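Local coordinates for protein neuraminidase (Influenza A virus, PDB 4K3Y) that belongs to the influenza neuraminidase family and shares its beta-propeller fold, although a sialic acid-cleaving role cannot be assumed for this neuraminidase-like bat-virus protein, at residues E13-I18 / Q332-W337; I124-I129 / L176-S181; W214-R219 / C253-T258. One frame throughout, in Å; residues are numbered along the deposited sequence.

Interaction 1 of 3, residues E13-I18 / Q332-W337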
ATOM      1  N   GLU C  13     -21.680 -14.557 -21.817  1.00 84.08           N
ATOM      2  CA  GLU C  13     -22.258 -15.831 -22.197  1.00 79.34           C
ATOM      3  C   GLU C  13     -21.472 -16.416 -23.356  1.00 77.10           C
ATOM      4  O   GLU C  13     -21.420 -17.642 -23.536  1.00 84.17           O
ATOM      5  CB  GLU C  13     -23.735 -15.671 -22.562  1.00 73.52           C
ATOM      6  CG  GLU C  13     -24.607 -15.297 -21.377  1.00 80.19           C
ATOM      7  CD  GLU C  13     -24.680 -16.394 -20.330  1.00 91.42           C
ATOM      8  OE1 GLU C  13     -24.593 -17.591 -20.708  1.00 91.50           O
ATOM      9  OE2 GLU C  13     -24.824 -16.056 -19.131  1.00 92.04           O
ATOM     10  N   ASN C  14     -20.840 -15.540 -24.130  1.00 68.96           N
ATOM     11  CA  ASN C  14     -20.066 -16.001 -25.273  1.00 78.16           C
ATOM     12  C   ASN C  14     -18.556 -15.770 -25.179  1.00 73.51           C
ATOM     13  O   ASN C  14     -18.078 -14.641 -24.987  1.00 73.95           O
ATOM     14  CB  ASN C  14     -20.652 -15.460 -26.580  1.00 91.03           C
ATOM     15  CG  ASN C  14     -21.709 -16.382 -27.156  1.00102.83           C
ATOM     16  OD1 ASN C  14     -21.647 -17.607 -26.990  1.00102.99           O
ATOM     17  ND2 ASN C  14     -22.690 -15.801 -27.831  1.00 98.50           N
ATOM     18  N   LEU C  15     -17.815 -16.863 -25.313  1.00 64.80           N
ATOM     19  CA  LEU C  15     -16.362 -16.818 -25.278  1.00 73.02           C
ATOM     20  C   LEU C  15     -15.796 -16.153 -26.524  1.00 75.52           C
ATOM     21  O   LEU C  15     -16.323 -16.336 -27.629  1.00 75.99           O
ATOM     22  CB  LEU C  15     -15.792 -18.237 -25.153  1.00 68.35           C
ATOM     23  CG  LEU C  15     -15.347 -18.666 -23.755  1.00 76.00           C
ATOM     24  CD1 LEU C  15     -16.191 -17.984 -22.675  1.00100.77           C
ATOM     25  CD2 LEU C  15     -15.451 -20.158 -23.625  1.00 60.35           C
ATOM     26  N   CYS C  16     -14.725 -15.382 -26.336  1.00 69.92           N
ATOM     27  CA  CYS C  16     -13.968 -14.830 -27.458  1.00 68.36           C
ATOM     28  C   CYS C  16     -13.413 -15.964 -28.312  1.00 86.03           C
ATOM     29  O   CYS C  16     -13.210 -17.081 -27.825  1.00 88.22           O
ATOM     30  CB  CYS C  16     -12.804 -13.981 -26.959  1.00 54.37           C
ATOM     31  SG  CYS C  16     -13.271 -12.614 -25.857  1.00104.56           S
ATOM     32  N   SER C  17     -13.172 -15.694 -29.587  1.00 87.81           N
ATOM     33  CA  SER C  17     -12.528 -16.699 -30.406  1.00 94.16           C
ATOM     34  C   SER C  17     -11.065 -16.801 -30.008  1.00 89.01           C
ATOM     35  O   SER C  17     -10.424 -15.799 -29.691  1.00 88.32           O
ATOM     36  CB  SER C  17     -12.667 -16.387 -31.891  1.00 98.06           C
ATOM     37  OG  SER C  17     -13.484 -17.362 -32.522  1.00105.56           O
ATOM     38  N   ILE C  18     -10.547 -18.021 -29.997  1.00 84.57           N
ATOM     39  CA  ILE C  18      -9.152 -18.228 -29.655  1.00 74.32           C
ATOM     40  C   ILE C  18      -8.457 -19.050 -30.721  1.00 67.79           C
ATOM     41  O   ILE C  18      -8.935 -20.122 -31.103  1.00 70.89           O
ATOM     42  CB  ILE C  18      -9.003 -18.904 -28.283  1.00 72.83           C
ATOM     43  CG1 ILE C  18      -9.555 -17.977 -27.195  1.00 71.16           C
ATOM     44  CG2 ILE C  18      -7.540 -19.228 -28.000  1.00 65.84           C
ATOM     45  CD1 ILE C  18     -10.022 -18.699 -25.972  1.00 68.04           C
ATOM     46  N   GLN C 332     -16.382 -13.071 -23.674  1.00 76.28           N
ATOM     47  CA  GLN C 332     -15.788 -13.466 -22.395  1.00 57.30           C
ATOM     48  C   GLN C 332     -14.396 -14.079 -22.595  1.00 62.60           C
ATOM     49  O   GLN C 332     -14.265 -15.142 -23.213  1.00 63.31           O
ATOM     50  CB  GLN C 332     -16.705 -14.432 -21.644  1.00 61.04           C
ATOM     51  CG  GLN C 332     -16.088 -15.015 -20.366  1.00 71.31           C
ATOM     52  CD  GLN C 332     -15.673 -13.938 -19.363  1.00 73.91           C
ATOM     53  OE1 GLN C 332     -16.517 -13.193 -18.849  1.00 70.14           O
ATOM     54  NE2 GLN C 332     -14.370 -13.850 -19.086  1.00 62.33           N
ATOM     55  N   GLU C 333     -13.359 -13.412 -22.079  1.00 65.52           N
ATOM     56  CA  GLU C 333     -11.983 -13.886 -22.282  1.00 63.93           C
ATOM     57  C   GLU C 333     -11.605 -15.088 -21.389  1.00 60.21           C
ATOM     58  O   GLU C 333     -12.053 -15.204 -20.240  1.00 69.40           O
ATOM     59  CB  GLU C 333     -10.980 -12.725 -22.152  1.00 55.70           C
ATOM     60  CG  GLU C 333      -9.493 -13.129 -22.059  1.00 75.05           C
ATOM     61  CD  GLU C 333      -8.855 -13.526 -23.399  1.00 92.65           C
ATOM     62  OE1 GLU C 333      -9.498 -14.240 -24.203  1.00 97.08           O
ATOM     63  OE2 GLU C 333      -7.692 -13.132 -23.646  1.00 94.45           O
ATOM     64  N   LEU C 334     -10.796 -15.989 -21.937  1.00 62.12           N
ATOM     65  CA  LEU C 334     -10.377 -17.198 -21.233  1.00 58.75           C
ATOM     66  C   LEU C 334      -8.855 -17.256 -21.138  1.00 59.39           C
ATOM     67  O   LEU C 334      -8.135 -16.951 -22.098  1.00 68.15           O
ATOM     68  CB  LEU C 334     -10.916 -18.439 -21.954  1.00 52.17           C
ATOM     69  CG  LEU C 334     -10.786 -19.792 -21.263  1.00 60.27           C
ATOM     70  CD1 LEU C 334     -11.276 -19.720 -19.811  1.00 58.36           C
ATOM     71  CD2 LEU C 334     -11.542 -20.876 -22.047  1.00 60.87           C
ATOM     72  N   CYS C 335      -8.372 -17.646 -19.970  1.00 57.28           N
ATOM     73  CA  CYS C 335      -6.934 -17.724 -19.721  1.00 54.14           C
ATOM     74  C   CYS C 335      -6.559 -19.005 -18.987  1.00 51.61           C
ATOM     75  O   CYS C 335      -7.421 -19.699 -18.438  1.00 61.30           O
ATOM     76  CB  CYS C 335      -6.492 -16.541 -18.853  1.00 48.37           C
ATOM     77  SG  CYS C 335      -6.820 -14.926 -19.559  1.00 67.41           S
ATOM     78  N   PHE C 336      -5.268 -19.308 -18.955  1.00 47.38           N
ATOM     79  CA  PHE C 336      -4.790 -20.371 -18.071  1.00 57.51           C
ATOM     80  C   PHE C 336      -3.478 -20.020 -17.369  1.00 61.17           C
ATOM     81  O   PHE C 336      -2.704 -19.166 -17.838  1.00 50.71           O
ATOM     82  CB  PHE C 336      -4.722 -21.748 -18.773  1.00 52.11           C
ATOM     83  CG  PHE C 336      -3.770 -21.809 -19.924  1.00 51.24           C
ATOM     84  CD1 PHE C 336      -2.427 -22.113 -19.712  1.00 62.91           C
ATOM     85  CD2 PHE C 336      -4.215 -21.603 -21.227  1.00 49.38           C
ATOM     86  CE1 PHE C 336      -1.534 -22.181 -20.782  1.00 57.21           C
ATOM     87  CE2 PHE C 336      -3.323 -21.675 -22.308  1.00 56.06           C
ATOM     88  CZ  PHE C 336      -1.983 -21.961 -22.080  1.00 51.43           C
ATOM     89  N   TRP C 337      -3.268 -20.654 -16.217  1.00 54.11           N
ATOM     90  CA  TRP C 337      -2.021 -20.522 -15.485  1.00 52.26           C
ATOM     91  C   TRP C 337      -1.306 -21.871 -15.476  1.00 47.89           C
ATOM     92  O   TRP C 337      -1.944 -22.921 -15.408  1.00 46.42           O
ATOM     93  CB  TRP C 337      -2.264 -20.042 -14.048  1.00 49.65           C
ATOM     94  CG  TRP C 337      -3.249 -20.902 -13.284  1.00 46.52           C
ATOM     95  CD1 TRP C 337      -4.566 -20.636 -13.086  1.00 48.38           C
ATOM     96  CD2 TRP C 337      -2.988 -22.151 -12.619  1.00 42.86           C
ATOM     97  NE1 TRP C 337      -5.146 -21.628 -12.338  1.00 53.12           N
ATOM     98  CE2 TRP C 337      -4.203 -22.572 -12.036  1.00 46.96           C
ATOM     99  CE3 TRP C 337      -1.848 -22.954 -12.458  1.00 45.00           C
ATOM    100  CZ2 TRP C 337      -4.321 -23.770 -11.316  1.00 45.97           C
ATOM    101  CZ3 TRP C 337      -1.967 -24.146 -11.740  1.00 55.74           C
ATOM    102  CH2 TRP C 337      -3.198 -24.540 -11.180  1.00 50.04           C
TER
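Leu15 lies against Gln332 where the two backbones form a single beta bridge. Gln332 N gives a nearly straight bond to Asn14 O (2.7 Å), and Cys16 N returns one to Gln332 O at 3.2 Å, coming from above that carbonyl's plane. The Leu15 side chain runs beside the same oxygen: CB stays 4.0 Å from Gln332 O, CG closes to 3.7 Å from it, and at the tip CD1 touches both that oxygen and Gln332 CB, the latter at 3.7 Å. The other branch, CD2, turns to Leu334 CD2 (4.3 Å), while Tyr200 and Thr202 of strand 197-202 pack on Leu15 as well. Ile18 CD1 adds to this apolar patch by resting on Leu334 CB, the two side chains crossing at about a right angle. Gln332 CG, anti to the backbone N (chi1 174°), also lies against Leu15 CD1; the chain then bends, and NE2 bonds in the carbonyl plane to Glu333 O at 2.9 Å and reaches Pro324 O. Cys16 is tied to Cys331 by a disulfide. The N-terminal arm is thus pinned just before strand 20-26, which joins three C-terminal strands in one blade, the closure characteristic of a beta propeller.

Interaction 2 of 3, residues I124-I129 / L176-S181. With NAG (2-acetamido-2-deoxy-beta-D-glucopyranose), chain H.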
ATOM      1  N   ILE C 124     -15.005 -21.841   5.323  1.00 74.35           N
ATOM      2  CA  ILE C 124     -15.342 -20.886   4.265  1.00 68.99           C
ATOM      3  C   ILE C 124     -15.231 -19.444   4.766  1.00 66.06           C
ATOM      4  O   ILE C 124     -15.849 -19.067   5.770  1.00 67.15           O
ATOM      5  CB  ILE C 124     -16.742 -21.144   3.671  1.00 56.14           C
ATOM      6  CG1 ILE C 124     -16.871 -22.619   3.262  1.00 55.32           C
ATOM      7  CG2 ILE C 124     -17.004 -20.200   2.497  1.00 53.29           C
ATOM      8  CD1 ILE C 124     -18.188 -22.976   2.612  1.00 51.54           C
ATOM      9  N   LEU C 125     -14.424 -18.641   4.077  1.00 68.37           N
ATOM     10  CA  LEU C 125     -14.289 -17.231   4.434  1.00 68.90           C
ATOM     11  C   LEU C 125     -14.868 -16.313   3.356  1.00 75.33           C
ATOM     12  O   LEU C 125     -14.578 -16.468   2.165  1.00 78.72           O
ATOM     13  CB  LEU C 125     -12.837 -16.866   4.758  1.00 55.80           C
ATOM     14  CG  LEU C 125     -12.189 -17.620   5.921  1.00 65.47           C
ATOM     15  CD1 LEU C 125     -11.502 -18.892   5.410  1.00 78.70           C
ATOM     16  CD2 LEU C 125     -11.216 -16.741   6.673  1.00 48.54           C
ATOM     17  N   TYR C 126     -15.705 -15.373   3.793  1.00 72.02           N
ATOM     18  CA  TYR C 126     -16.312 -14.387   2.908  1.00 70.36           C
ATOM     19  C   TYR C 126     -15.923 -13.002   3.420  1.00 75.28           C
ATOM     20  O   TYR C 126     -16.265 -12.641   4.548  1.00 79.79           O
ATOM     21  CB  TYR C 126     -17.815 -14.559   2.933  1.00 68.02           C
ATOM     22  CG  TYR C 126     -18.522 -13.794   1.857  1.00 67.47           C
ATOM     23  CD1 TYR C 126     -18.521 -14.252   0.548  1.00 50.51           C
ATOM     24  CD2 TYR C 126     -19.202 -12.613   2.146  1.00 67.44           C
ATOM     25  CE1 TYR C 126     -19.182 -13.561  -0.452  1.00 65.25           C
ATOM     26  CE2 TYR C 126     -19.866 -11.906   1.154  1.00 71.18           C
ATOM     27  CZ  TYR C 126     -19.853 -12.382  -0.149  1.00 78.64           C
ATOM     28  OH  TYR C 126     -20.505 -11.687  -1.151  1.00 75.11           O
ATOM     29  N   GLY C 127     -15.224 -12.219   2.600  1.00 80.45           N
ATOM     30  CA  GLY C 127     -14.402 -11.150   3.146  1.00 41.36           C
ATOM     31  C   GLY C 127     -13.339 -11.899   3.920  1.00 96.11           C
ATOM     32  O   GLY C 127     -12.796 -12.908   3.423  1.00103.43           O
ATOM     33  N   GLY C 128     -13.047 -11.460   5.138  1.00 85.17           N
ATOM     34  CA  GLY C 128     -12.185 -12.262   5.991  1.00 82.35           C
ATOM     35  C   GLY C 128     -12.982 -13.027   7.024  1.00 78.09           C
ATOM     36  O   GLY C 128     -12.410 -13.574   7.967  1.00 75.44           O
ATOM     37  N   ILE C 129     -14.299 -13.063   6.831  1.00 77.41           N
ATOM     38  CA  ILE C 129     -15.236 -13.591   7.819  1.00 70.44           C
ATOM     39  C   ILE C 129     -15.575 -15.060   7.563  1.00 75.35           C
ATOM     40  O   ILE C 129     -15.996 -15.423   6.457  1.00 82.70           O
ATOM     41  CB  ILE C 129     -16.563 -12.804   7.782  1.00 70.50           C
ATOM     42  CG1 ILE C 129     -16.314 -11.295   7.866  1.00 77.03           C
ATOM     43  CG2 ILE C 129     -17.510 -13.275   8.877  1.00 65.86           C
ATOM     44  CD1 ILE C 129     -15.673 -10.856   9.142  1.00 72.66           C
ATOM     45  N   LEU C 176     -22.922 -21.633  -3.413  1.00 66.31           N
ATOM     46  CA  LEU C 176     -22.710 -20.717  -2.294  1.00 72.89           C
ATOM     47  C   LEU C 176     -23.211 -19.315  -2.565  1.00 80.56           C
ATOM     48  O   LEU C 176     -22.948 -18.732  -3.624  1.00 80.57           O
ATOM     49  CB  LEU C 176     -21.230 -20.639  -1.932  1.00 70.13           C
ATOM     50  CG  LEU C 176     -20.574 -21.924  -1.435  1.00 70.83           C
ATOM     51  CD1 LEU C 176     -19.151 -21.944  -1.930  1.00 72.09           C
ATOM     52  CD2 LEU C 176     -20.605 -22.007   0.083  1.00 71.36           C
ATOM     53  N   VAL C 177     -23.921 -18.771  -1.588  1.00 79.42           N
ATOM     54  CA  VAL C 177     -24.359 -17.394  -1.672  1.00 74.40           C
ATOM     55  C   VAL C 177     -23.735 -16.595  -0.533  1.00 68.96           C
ATOM     56  O   VAL C 177     -23.854 -16.977   0.632  1.00 65.22           O
ATOM     57  CB  VAL C 177     -25.881 -17.309  -1.647  1.00 75.86           C
ATOM     58  CG1 VAL C 177     -26.319 -16.079  -0.893  1.00 84.35           C
ATOM     59  CG2 VAL C 177     -26.422 -17.293  -3.067  1.00 77.00           C
ATOM     60  N   ASN C 178     -23.040 -15.512  -0.879  1.00 73.36           N
ATOM     61  CA  ASN C 178     -22.426 -14.626   0.115  1.00 82.95           C
ATOM     62  C   ASN C 178     -21.635 -15.347   1.208  1.00 74.30           C
ATOM     63  O   ASN C 178     -21.643 -14.931   2.366  1.00 73.62           O
ATOM     64  CB  ASN C 178     -23.481 -13.736   0.787  1.00 88.51           C
ATOM     65  CG  ASN C 178     -24.111 -12.733  -0.166  1.00 92.59           C
ATOM     66  OD1 ASN C 178     -23.829 -12.723  -1.375  1.00 90.61           O
ATOM     67  ND2 ASN C 178     -24.992 -11.887   0.383  1.00 98.34           N
ATOM     68  N   GLY C 179     -20.975 -16.439   0.851  1.00 74.52           N
ATOM     69  CA  GLY C 179     -20.163 -17.154   1.812  1.00 72.84           C
ATOM     70  C   GLY C 179     -20.866 -18.274   2.552  1.00 71.78           C
ATOM     71  O   GLY C 179     -20.238 -18.969   3.357  1.00 73.49           O
ATOM     72  N   THR C 180     -22.160 -18.464   2.306  1.00 67.97           N
ATOM     73  CA  THR C 180     -22.846 -19.594   2.932  1.00 75.48           C
ATOM     74  C   THR C 180     -23.312 -20.626   1.914  1.00 76.53           C
ATOM     75  O   THR C 180     -23.580 -20.301   0.747  1.00 69.75           O
ATOM     76  CB  THR C 180     -24.013 -19.175   3.849  1.00 76.29           C
ATOM     77  OG1 THR C 180     -25.137 -18.792   3.051  1.00 90.78           O
ATOM     78  CG2 THR C 180     -23.588 -18.027   4.785  1.00 74.11           C
ATOM     79  N   SER C 181     -23.378 -21.875   2.372  1.00 77.73           N
ATOM     80  CA  SER C 181     -23.748 -23.007   1.534  1.00 76.94           C
ATOM     81  C   SER C 181     -25.229 -22.943   1.207  1.00 80.94           C
ATOM     82  O   SER C 181     -26.066 -22.998   2.099  1.00 73.33           O
ATOM     83  CB  SER C 181     -23.426 -24.316   2.254  1.00 74.87           C
ATOM     84  OG  SER C 181     -23.863 -25.439   1.510  1.00 87.18           O
TER
HETATM   85  C1  NAG H   1     -25.425 -10.863  -0.537  1.00103.04           C
HETATM   86  C2  NAG H   1     -26.942 -10.779  -0.361  1.00101.60           C
HETATM   87  C3  NAG H   1     -27.511  -9.647  -1.206  1.00104.05           C
HETATM   88  C4  NAG H   1     -26.753  -8.348  -0.964  1.00114.07           C
HETATM   89  C5  NAG H   1     -25.241  -8.538  -1.072  1.00100.32           C
HETATM   90  C6  NAG H   1     -24.488  -7.286  -0.625  1.00 87.10           C
HETATM   91  C7  NAG H   1     -28.208 -12.823   0.120  1.00 95.68           C
HETATM   92  C8  NAG H   1     -29.189 -13.792  -0.484  1.00 78.36           C
HETATM   93  N2  NAG H   1     -27.574 -12.031  -0.745  1.00 94.33           N
HETATM   94  O3  NAG H   1     -28.884  -9.471  -0.923  1.00 99.29           O
HETATM   95  O4  NAG H   1     -27.186  -7.394  -1.910  1.00135.38           O
HETATM   96  O5  NAG H   1     -24.819  -9.615  -0.262  1.00102.64           O
HETATM   97  O6  NAG H   1     -24.574  -7.152   0.779  1.00 82.46           O
HETATM   98  O7  NAG H   1     -28.014 -12.785   1.341  1.00101.46           O
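Tyr126 lays its ring over the Asn178-Gly179 peptide, joining two beta hairpins that belong to successive four-stranded blades of the propeller. One hairpin turns through a type II' turn from Tyr126 to Ile129, the other through a type I' turn from Val177 to Thr180. Tyr126 CG stands anti to the backbone N (chi1 -168°), beside the carbonyl carbon, and the ring beyond it lies across the second turn. Asn178 C sits over the ring centre, 3.3 Å above its plane; CD1 lies 3.3 Å from Gly179 N, and CG is near Asn178 O. The ring and the Asn178 side-chain amide are inclined by only 23°, and the two side chains cross obliquely. At the far end the Tyr126 hydroxyl is hydrogen-bonded to Asp107 OD2. Ile124 sends its branches different ways: CG2 meets Gly179 O at 3.6 Å, whereas CD1 touches Leu176 CD2, also at 3.6 Å. Arg329 of a neighbouring subunit packs on both Tyr126 and Asn178, so the joint lies beside a subunit interface. The asparagine amide carries a glycan: Asn178 ND2 is bonded covalently to C1 of the N-acetylglucosamine at 1.4 Å, and the sugar's acetyl methyl C8 rests against Val177 CG1.

Interaction 3 of 3, residues W214-R219 / C253-T258. With CA (calcium ion), chain M.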
ATOM      1  N   TRP C 214      -6.640 -42.523 -10.667  1.00 57.92           N
ATOM      2  CA  TRP C 214      -6.939 -43.928 -10.456  1.00 64.45           C
ATOM      3  C   TRP C 214      -6.725 -44.789 -11.699  1.00 66.73           C
ATOM      4  O   TRP C 214      -5.826 -45.631 -11.717  1.00 61.45           O
ATOM      5  CB  TRP C 214      -8.379 -44.068  -9.955  1.00 65.54           C
ATOM      6  CG  TRP C 214      -8.873 -45.474  -9.799  1.00 65.41           C
ATOM      7  CD1 TRP C 214      -8.123 -46.616  -9.700  1.00 62.16           C
ATOM      8  CD2 TRP C 214     -10.243 -45.883  -9.715  1.00 67.50           C
ATOM      9  NE1 TRP C 214      -8.948 -47.709  -9.561  1.00 66.07           N
ATOM     10  CE2 TRP C 214     -10.253 -47.289  -9.569  1.00 69.94           C
ATOM     11  CE3 TRP C 214     -11.462 -45.194  -9.747  1.00 48.24           C
ATOM     12  CZ2 TRP C 214     -11.436 -48.021  -9.457  1.00 50.14           C
ATOM     13  CZ3 TRP C 214     -12.637 -45.922  -9.637  1.00 55.10           C
ATOM     14  CH2 TRP C 214     -12.614 -47.323  -9.496  1.00 65.31           C
ATOM     15  N   ASN C 215      -7.545 -44.566 -12.727  1.00 69.79           N
ATOM     16  CA  ASN C 215      -7.682 -45.505 -13.841  1.00 62.90           C
ATOM     17  C   ASN C 215      -7.864 -44.859 -15.222  1.00 61.79           C
ATOM     18  O   ASN C 215      -8.457 -45.469 -16.112  1.00 76.94           O
ATOM     19  CB  ASN C 215      -8.902 -46.388 -13.578  1.00 57.07           C
ATOM     20  CG  ASN C 215     -10.150 -45.571 -13.311  1.00 68.37           C
ATOM     21  OD1 ASN C 215     -10.111 -44.343 -13.299  1.00 70.61           O
ATOM     22  ND2 ASN C 215     -11.265 -46.246 -13.112  1.00 67.44           N
ATOM     23  N   ASP C 216      -7.382 -43.634 -15.404  1.00 51.52           N
ATOM     24  CA  ASP C 216      -7.526 -42.940 -16.690  1.00 63.13           C
ATOM     25  C   ASP C 216      -6.390 -41.971 -16.956  1.00 62.38           C
ATOM     26  O   ASP C 216      -6.156 -41.084 -16.152  1.00 71.66           O
ATOM     27  CB  ASP C 216      -8.840 -42.148 -16.741  1.00 69.69           C
ATOM     28  CG  ASP C 216      -9.179 -41.676 -18.152  1.00 77.88           C
ATOM     29  OD1 ASP C 216      -8.462 -42.078 -19.105  1.00 78.29           O
ATOM     30  OD2 ASP C 216     -10.175 -40.931 -18.310  1.00 78.33           O
ATOM     31  N   ALA C 217      -5.724 -42.123 -18.099  1.00 64.66           N
ATOM     32  CA  ALA C 217      -4.664 -41.208 -18.542  1.00 49.15           C
ATOM     33  C   ALA C 217      -5.197 -40.066 -19.405  1.00 58.36           C
ATOM     34  O   ALA C 217      -4.443 -39.152 -19.765  1.00 63.99           O
ATOM     35  CB  ALA C 217      -3.594 -41.954 -19.312  1.00 50.25           C
ATOM     36  N   LYS C 218      -6.472 -40.151 -19.779  1.00 61.21           N
ATOM     37  CA  LYS C 218      -7.202 -38.992 -20.293  1.00 67.57           C
ATOM     38  C   LYS C 218      -7.775 -38.230 -19.103  1.00 59.85           C
ATOM     39  O   LYS C 218      -7.612 -38.646 -17.953  1.00 69.14           O
ATOM     40  CB  LYS C 218      -8.353 -39.417 -21.202  1.00 67.46           C
ATOM     41  CG  LYS C 218      -7.974 -40.095 -22.504  1.00 70.50           C
ATOM     42  CD  LYS C 218      -9.262 -40.452 -23.235  1.00 77.24           C
ATOM     43  CE  LYS C 218      -9.091 -41.479 -24.332  1.00 83.62           C
ATOM     44  NZ  LYS C 218     -10.421 -41.814 -24.924  1.00 88.28           N
ATOM     45  N   ARG C 219      -8.451 -37.121 -19.362  1.00 62.28           N
ATOM     46  CA  ARG C 219      -9.009 -36.344 -18.255  1.00 59.00           C
ATOM     47  C   ARG C 219     -10.537 -36.391 -18.235  1.00 69.61           C
ATOM     48  O   ARG C 219     -11.173 -36.270 -19.278  1.00 74.10           O
ATOM     49  CB  ARG C 219      -8.493 -34.898 -18.286  1.00 47.64           C
ATOM     50  CG  ARG C 219      -6.964 -34.769 -18.196  1.00 42.61           C
ATOM     51  CD  ARG C 219      -6.521 -33.312 -18.188  1.00 49.13           C
ATOM     52  NE  ARG C 219      -5.127 -33.152 -17.776  1.00 53.56           N
ATOM     53  CZ  ARG C 219      -4.697 -33.261 -16.520  1.00 53.67           C
ATOM     54  NH1 ARG C 219      -5.546 -33.529 -15.537  1.00 47.95           N
ATOM     55  NH2 ARG C 219      -3.410 -33.106 -16.244  1.00 66.73           N
ATOM     56  N   CYS C 253     -13.889 -43.620 -27.314  1.00 85.49           N
ATOM     57  CA  CYS C 253     -14.712 -42.844 -26.384  1.00 89.32           C
ATOM     58  C   CYS C 253     -14.807 -43.358 -24.948  1.00 90.97           C
ATOM     59  O   CYS C 253     -15.826 -43.174 -24.291  1.00101.85           O
ATOM     60  CB  CYS C 253     -16.104 -42.568 -26.977  1.00 80.82           C
ATOM     61  SG  CYS C 253     -16.086 -41.314 -28.289  1.00155.50           S
ATOM     62  N   ASP C 254     -13.740 -43.977 -24.460  1.00 87.91           N
ATOM     63  CA  ASP C 254     -13.655 -44.330 -23.043  1.00 90.16           C
ATOM     64  C   ASP C 254     -12.228 -44.268 -22.517  1.00 86.89           C
ATOM     65  O   ASP C 254     -11.312 -43.847 -23.231  1.00 89.93           O
ATOM     66  CB  ASP C 254     -14.293 -45.694 -22.735  1.00 98.40           C
ATOM     67  CG  ASP C 254     -14.163 -46.683 -23.883  1.00100.64           C
ATOM     68  OD1 ASP C 254     -13.314 -46.463 -24.777  1.00101.59           O
ATOM     69  OD2 ASP C 254     -14.919 -47.682 -23.879  1.00 89.68           O
ATOM     70  N   LYS C 255     -12.052 -44.690 -21.267  1.00 82.19           N
ATOM     71  CA  LYS C 255     -10.819 -44.418 -20.537  1.00 77.89           C
ATOM     72  C   LYS C 255      -9.602 -45.057 -21.182  1.00 81.42           C
ATOM     73  O   LYS C 255      -9.697 -46.127 -21.796  1.00 83.73           O
ATOM     74  CB  LYS C 255     -10.918 -44.890 -19.079  1.00 74.86           C
ATOM     75  CG  LYS C 255     -12.004 -44.225 -18.226  1.00 80.37           C
ATOM     76  CD  LYS C 255     -12.241 -45.055 -16.953  1.00 82.34           C
ATOM     77  CE  LYS C 255     -13.369 -44.503 -16.092  1.00 93.40           C
ATOM     78  NZ  LYS C 255     -14.733 -44.819 -16.613  1.00 97.87           N
ATOM     79  N   THR C 256      -8.463 -44.379 -21.048  1.00 73.90           N
ATOM     80  CA  THR C 256      -7.172 -44.987 -21.345  1.00 71.00           C
ATOM     81  C   THR C 256      -6.557 -45.469 -20.028  1.00 70.84           C
ATOM     82  O   THR C 256      -5.822 -44.743 -19.355  1.00 71.01           O
ATOM     83  CB  THR C 256      -6.243 -44.000 -22.049  1.00 60.98           C
ATOM     84  OG1 THR C 256      -6.859 -43.566 -23.262  1.00 66.48           O
ATOM     85  CG2 THR C 256      -4.904 -44.652 -22.365  1.00 57.42           C
ATOM     86  N   THR C 257      -6.877 -46.701 -19.659  1.00 61.82           N
ATOM     87  CA  THR C 257      -6.555 -47.193 -18.328  1.00 65.30           C
ATOM     88  C   THR C 257      -5.061 -47.419 -18.185  1.00 62.06           C
ATOM     89  O   THR C 257      -4.512 -47.439 -17.075  1.00 66.15           O
ATOM     90  CB  THR C 257      -7.319 -48.492 -18.019  1.00 78.89           C
ATOM     91  OG1 THR C 257      -6.880 -49.530 -18.909  1.00 66.07           O
ATOM     92  CG2 THR C 257      -8.837 -48.263 -18.167  1.00 77.12           C
ATOM     93  N   THR C 258      -4.416 -47.580 -19.331  1.00 72.04           N
ATOM     94  CA  THR C 258      -2.977 -47.775 -19.399  1.00 75.08           C
ATOM     95  C   THR C 258      -2.278 -46.537 -18.864  1.00 61.85           C
ATOM     96  O   THR C 258      -2.435 -45.442 -19.411  1.00 71.32           O
ATOM     97  CB  THR C 258      -2.521 -48.009 -20.854  1.00 79.04           C
ATOM     98  OG1 THR C 258      -3.461 -48.860 -21.534  1.00 75.92           O
ATOM     99  CG2 THR C 258      -1.120 -48.608 -20.885  1.00 60.12           C
TER
HETATM  100 CA    CA M 608      -3.755 -40.481 -14.715  1.00 73.00          CA
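Asp216 and Thr256 hold the compact half of this contact. Asp216 has CG anti to its backbone N (chi1 -167°), and its OD1 accepts two backbone bonds from opposite faces of the carboxylate: Thr256 N at 3.0 Å from the facing loop, and Lys218 N at 2.9 Å within its own, an Asx turn. This should favour negative charge on the acid. Ala217 N gives a 2.9 Å bond to Thr256 O. Lys218, extended beyond CG, crosses Thr256 at about a right angle, its CE passing Thr256 OG1, and ends with NZ 2.8 Å from Asp254 O; Pro235 O takes a second bond from the same ammonium, while Thr256 OG1 bonds to Tyr252 OH. The outer side is slacker and partly open to solvent. Lys255 crosses the Asp216 carboxylate with CB and CG, but its tip is held loosely, CE staying 4.0 Å from Asn215 ND2, which bonds to Gly191 O, and the exposed Thr257 offers its CA to Asn215 O at 3.4 Å. Asp216 O lies 2.9 Å from the calcium ion, which Asn212 O and Gly262 O also bind: three backbone carbonyls at a calcium site of the kind known in influenza neuraminidases.

From the N terminus, the arm 13-18 comes first, and its partner 332-337 lies 314 residues further on, so interaction 1 spans nearly the whole chain and fastens its beginning to the last blade. Interactions 2 and 3 both fall within that span, one after the other and without crossing. Interaction 2 closes over 46 residues that run from one blade into the next, joining strand 121-126 to the hairpin of strands 170-177 and 180-187. Interaction 3 follows, binding the loop before strand 221-224 to the one before strand 268-269. The centres of interactions 2 and 3 are about 36 Å apart on opposite sides of the chain's centre; that of interaction 1 is about 27 Å from each.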